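Local structure of aeromonas extracellular serine protease (Aeromonas sobria, 3WQB) at residues A[491-496]-A[536-541]; A[498-503]-A[548-553]. The protein cleaves peptide bonds that follow paired basic residues, one of them lysine, as a calcium-binding, furin-like secreted serine protease that is probably a virulence factor. The protein carries 1 engineered substitution. All blocks are in the same frame, centred on the assembly; numbering follows the deposited sequence.

Contact 1. Residues A[491-496]-A[536-541]; sequences IELVSP and NKFYGE
In the P-domain, the end of strand 489-494 and the residues just after it meet the loop that follows strand 527-535, with Phe538 set against Leu493 and Ser495. The loop segment holds two successive beta turns, type I from Asn536 to Tyr539 and type II from Phe538 to Glu541, which share Phe538 and Tyr539. Phe538 meets the strand with the tip and sides of its ring. Its far corner, CZ, lies 3.6 Å from Leu493 O, and this carbonyl oxygen sits at the ring edge, in the ring plane. On one flank CE2 meets the methyl CD2 of Leu493 at 3.9 Å, the two side chains crossing obliquely; on the other, CD1 lies 3.5 Å from Ser495 CB. Trp547 makes an edge-to-face contact with the same ring, and Val475 packs against both Leu493 and Phe538.

The polar part lies beside the ring. Ser495 OG, placed between its backbone N and carbonyl carbon (chi1 74°), donates to the syn lone pair of Glu541 OE1 at 2.8 Å. The other carboxylate oxygen, OE2, is probably hydrogen-bonded to Thr499 OG1, and is hydrogen-bonded to the backbone N of Ala403. With both oxygens of this buried carboxylate engaged, its rotation is probably restricted, and these neutral partners probably help to offset the cost of burying its charge.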
# COMPACT_ATOMS: atom_id res chain seq x y z
N ILE A 491 2.12 -2.64 -19.90
CA ILE A 491 3.57 -2.61 -19.67
C ILE A 491 4.00 -3.90 -18.97
O ILE A 491 3.48 -4.24 -17.90
CB ILE A 491 3.97 -1.37 -18.84
CG1 ILE A 491 3.47 -0.09 -19.52
CG2 ILE A 491 5.49 -1.33 -18.58
CD1 ILE A 491 3.81 1.21 -18.77
N GLU A 492 4.93 -4.61 -19.60
CA GLU A 492 5.36 -5.93 -19.14
C GLU A 492 6.88 -6.02 -19.14
O GLU A 492 7.55 -5.38 -19.94
CB GLU A 492 4.76 -6.98 -20.08
CG GLU A 492 4.73 -8.42 -19.57
CD GLU A 492 3.74 -9.31 -20.33
OE1 GLU A 492 3.70 -10.53 -20.03
OE2 GLU A 492 2.98 -8.82 -21.21
N LEU A 493 7.41 -6.83 -18.23
CA LEU A 493 8.85 -7.03 -18.09
C LEU A 493 9.18 -8.52 -18.21
O LEU A 493 8.46 -9.36 -17.66
CB LEU A 493 9.34 -6.50 -16.75
CG LEU A 493 10.85 -6.48 -16.49
CD1 LEU A 493 11.57 -5.53 -17.44
CD2 LEU A 493 11.15 -6.12 -15.04
N VAL A 494 10.25 -8.83 -18.94
CA VAL A 494 10.68 -10.21 -19.18
C VAL A 494 12.10 -10.41 -18.64
O VAL A 494 13.00 -9.62 -18.93
CB VAL A 494 10.63 -10.57 -20.69
CG1 VAL A 494 10.86 -12.06 -20.91
CG2 VAL A 494 9.31 -10.14 -21.35
N SER A 495 12.30 -11.45 -17.84
CA SER A 495 13.60 -11.74 -17.25
C SER A 495 14.47 -12.59 -18.18
O SER A 495 13.97 -13.12 -19.17
CB SER A 495 13.42 -12.47 -15.91
OG SER A 495 13.02 -13.81 -16.11
N PRO A 496 15.77 -12.73 -17.86
CA PRO A 496 16.64 -13.59 -18.67
C PRO A 496 16.11 -15.03 -18.82
O PRO A 496 16.35 -15.66 -19.85
CB PRO A 496 17.97 -13.57 -17.89
CG PRO A 496 17.96 -12.23 -17.22
CD PRO A 496 16.52 -11.98 -16.84
N ASN A 536 7.48 -8.45 -7.94
CA ASN A 536 7.94 -9.53 -7.08
C ASN A 536 8.03 -10.87 -7.82
O ASN A 536 8.47 -11.88 -7.24
CB ASN A 536 7.02 -9.67 -5.88
CG ASN A 536 7.13 -8.50 -4.93
OD1 ASN A 536 8.24 -8.08 -4.59
ND2 ASN A 536 5.99 -7.97 -4.47
N LYS A 537 7.57 -10.90 -9.07
CA LYS A 537 7.44 -12.15 -9.82
C LYS A 537 8.73 -12.95 -9.98
O LYS A 537 8.67 -14.17 -10.16
CB LYS A 537 6.83 -11.84 -11.19
CG LYS A 537 6.77 -13.00 -12.17
CD LYS A 537 5.82 -14.10 -11.71
CE LYS A 537 5.76 -15.24 -12.72
NZ LYS A 537 5.13 -14.84 -14.00
N PHE A 538 9.86 -12.26 -9.92
CA PHE A 538 11.15 -12.87 -10.28
C PHE A 538 11.94 -13.37 -9.07
O PHE A 538 13.10 -13.74 -9.18
CB PHE A 538 11.97 -11.88 -11.11
CG PHE A 538 11.21 -11.30 -12.26
CD1 PHE A 538 10.96 -12.06 -13.39
CD2 PHE A 538 10.73 -9.99 -12.20
CE1 PHE A 538 10.25 -11.52 -14.46
CE2 PHE A 538 10.01 -9.45 -13.27
CZ PHE A 538 9.78 -10.22 -14.40
N TYR A 539 11.29 -13.40 -7.91
CA TYR A 539 11.93 -13.78 -6.66
C TYR A 539 12.65 -15.12 -6.78
O TYR A 539 12.03 -16.15 -7.08
CB TYR A 539 10.88 -13.84 -5.55
CG TYR A 539 11.45 -13.92 -4.16
CD1 TYR A 539 11.63 -12.77 -3.40
CD2 TYR A 539 11.82 -15.15 -3.59
CE1 TYR A 539 12.15 -12.84 -2.12
CE2 TYR A 539 12.34 -15.23 -2.30
CZ TYR A 539 12.50 -14.06 -1.57
OH TYR A 539 13.01 -14.12 -0.30
N GLY A 540 13.95 -15.10 -6.52
CA GLY A 540 14.75 -16.32 -6.53
C GLY A 540 15.50 -16.59 -7.83
O GLY A 540 16.40 -17.42 -7.85
N GLU A 541 15.10 -15.93 -8.91
CA GLU A 541 15.75 -16.12 -10.22
C GLU A 541 17.14 -15.48 -10.26
O GLU A 541 17.45 -14.59 -9.47
CB GLU A 541 14.89 -15.51 -11.34
CG GLU A 541 13.59 -16.26 -11.59
CD GLU A 541 12.89 -15.86 -12.87
OE1 GLU A 541 13.40 -15.00 -13.63
OE2 GLU A 541 11.79 -16.40 -13.11

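Contact 2. Residues A[498-503]-A[548-553]; sequences GTRSIL and RLEVTD. With CA (calcium ion), chain D.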
# COMPACT_ATOMS: atom_id res chain seq x y z
N GLY A 498 13.07 -15.80 -19.23
CA GLY A 498 11.89 -15.73 -20.07
C GLY A 498 10.62 -15.53 -19.26
O GLY A 498 9.53 -15.48 -19.81
N THR A 499 10.76 -15.44 -17.94
CA THR A 499 9.61 -15.16 -17.06
C THR A 499 9.03 -13.78 -17.34
O THR A 499 9.76 -12.82 -17.55
CB THR A 499 10.05 -15.24 -15.60
OG1 THR A 499 10.76 -16.47 -15.39
CG2 THR A 499 8.87 -15.17 -14.63
N ARG A 500 7.70 -13.68 -17.34
CA ARG A 500 7.06 -12.40 -17.65
C ARG A 500 6.29 -11.86 -16.45
O ARG A 500 5.75 -12.64 -15.64
CB ARG A 500 6.08 -12.59 -18.81
CG ARG A 500 6.75 -13.08 -20.09
CD ARG A 500 5.70 -13.41 -21.13
NE ARG A 500 5.05 -12.22 -21.66
CZ ARG A 500 5.53 -11.48 -22.66
NH1 ARG A 500 6.65 -11.82 -23.28
NH2 ARG A 500 4.86 -10.41 -23.06
N SER A 501 6.21 -10.53 -16.35
CA SER A 501 5.45 -9.89 -15.29
C SER A 501 4.80 -8.63 -15.82
O SER A 501 5.50 -7.74 -16.33
CB SER A 501 6.38 -9.52 -14.14
OG SER A 501 5.68 -8.88 -13.08
N ILE A 502 3.47 -8.55 -15.73
CA ILE A 502 2.76 -7.35 -16.14
C ILE A 502 2.90 -6.29 -15.04
O ILE A 502 2.38 -6.45 -13.93
CB ILE A 502 1.29 -7.65 -16.48
CG1 ILE A 502 1.23 -8.54 -17.73
CG2 ILE A 502 0.49 -6.36 -16.66
CD1 ILE A 502 -0.11 -9.19 -18.00
N LEU A 503 3.65 -5.24 -15.35
CA LEU A 503 3.93 -4.16 -14.39
C LEU A 503 2.77 -3.18 -14.30
O LEU A 503 2.44 -2.68 -13.22
CB LEU A 503 5.18 -3.38 -14.79
CG LEU A 503 6.46 -4.18 -14.95
CD1 LEU A 503 7.58 -3.25 -15.35
CD2 LEU A 503 6.81 -4.92 -13.66
N ARG A 548 13.83 -7.42 -20.69
CA ARG A 548 13.13 -6.70 -21.75
C ARG A 548 11.85 -6.04 -21.25
O ARG A 548 11.01 -6.68 -20.63
CB ARG A 548 12.82 -7.64 -22.92
CG ARG A 548 12.09 -7.00 -24.08
CD ARG A 548 11.93 -7.95 -25.25
NE ARG A 548 10.95 -9.00 -25.02
CZ ARG A 548 11.24 -10.29 -24.81
NH1 ARG A 548 12.51 -10.68 -24.78
NH2 ARG A 548 10.27 -11.18 -24.62
N LEU A 549 11.72 -4.74 -21.52
CA LEU A 549 10.47 -4.03 -21.28
C LEU A 549 9.63 -4.05 -22.54
O LEU A 549 10.14 -3.83 -23.64
CB LEU A 549 10.76 -2.58 -20.88
CG LEU A 549 9.55 -1.78 -20.41
CD1 LEU A 549 9.16 -2.19 -18.99
CD2 LEU A 549 9.84 -0.30 -20.48
N GLU A 550 8.34 -4.31 -22.37
CA GLU A 550 7.41 -4.35 -23.49
C GLU A 550 6.26 -3.40 -23.20
O GLU A 550 5.70 -3.44 -22.11
CB GLU A 550 6.87 -5.77 -23.68
CG GLU A 550 7.90 -6.75 -24.20
CD GLU A 550 7.33 -8.12 -24.52
OE1 GLU A 550 6.14 -8.39 -24.24
OE2 GLU A 550 8.09 -8.93 -25.09
N VAL A 551 5.91 -2.54 -24.16
CA VAL A 551 4.80 -1.61 -24.01
C VAL A 551 3.92 -1.72 -25.26
O VAL A 551 4.44 -1.63 -26.37
CB VAL A 551 5.29 -0.15 -23.86
CG1 VAL A 551 4.11 0.82 -23.76
CG2 VAL A 551 6.21 -0.00 -22.65
N THR A 552 2.62 -1.94 -25.07
CA THR A 552 1.68 -2.07 -26.19
C THR A 552 0.45 -1.21 -25.94
O THR A 552 -0.07 -1.19 -24.82
CB THR A 552 1.20 -3.53 -26.37
OG1 THR A 552 2.32 -4.42 -26.34
CG2 THR A 552 0.50 -3.69 -27.71
N ASP A 553 -0.01 -0.52 -26.97
CA ASP A 553 -1.31 0.14 -26.96
C ASP A 553 -2.33 -0.90 -27.42
O ASP A 553 -2.26 -1.40 -28.54
CB ASP A 553 -1.26 1.37 -27.88
CG ASP A 553 -2.62 2.08 -28.04
OD1 ASP A 553 -3.69 1.45 -27.94
OD2 ASP A 553 -2.60 3.29 -28.30
CA CA D . -5.07 3.52 -28.49
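The charged interactions centre on the carboxylate of Glu550, which is shared by two arginines. From strand 500-502, Arg500 NH2 donates to Glu550 OE1 at 2.7 Å in a salt bridge. It comes in on the syn side, tilted 32° out of the carboxylate plane, and the two flat groups are turned 57° from each other. Arg548, two residues before Glu550 on the same strand, bends at chi3 (73°) and grips the other oxygen side-on: NE reaches Glu550 OE2 at 2.9 Å and NH2 reaches the same atom at 3.2 Å, with OE2 lying in the guanidinium plane of Arg548. The two guanidinium groups meet at their edges, Arg500 NH1 lying 3.9 Å from Arg548 NH2, an approach probably made favourable by the carboxylate they share.

The apolar part is a single methyl contact between Leu503 CD1 and Leu549 CD1 at 4.1 Å, where the side chains cross at about a right angle. Val477 touches both leucines.

Metal binding occupies the far end of strand 545-553. Asp553 binds the calcium ion with both oxygens, OD1 and OD2 each at 2.5 Å, and Asp454, Asp488, Ala555, Asn578 and Asn579 complete the site.

Strand 489-494 runs between these two strands and pairs antiparallel with each, so the salt-bridge network bridges next-nearest strands of a P-domain beta sheet.

Both contacts are largely buried and involve the same antiparallel sheet of the P-domain. Contact 1 joins the end of strand 489-494 to a loop, whereas contact 2 spans that strand to link its two neighbours, 500-502 and 545-553. An aromatic ring and a serine-carboxylate hydrogen bond dominate the first; the second depends on an ion-pair network whose arginines are partly exposed, and its strand 545-553 runs on to a calcium site. The two touch directly. Glu492 OE1 forms a salt bridge with Arg500 NE at 2.7 Å, giving that arginine a second acidic partner, and Phe538 CE1 packs 3.4 Å from Thr499 O.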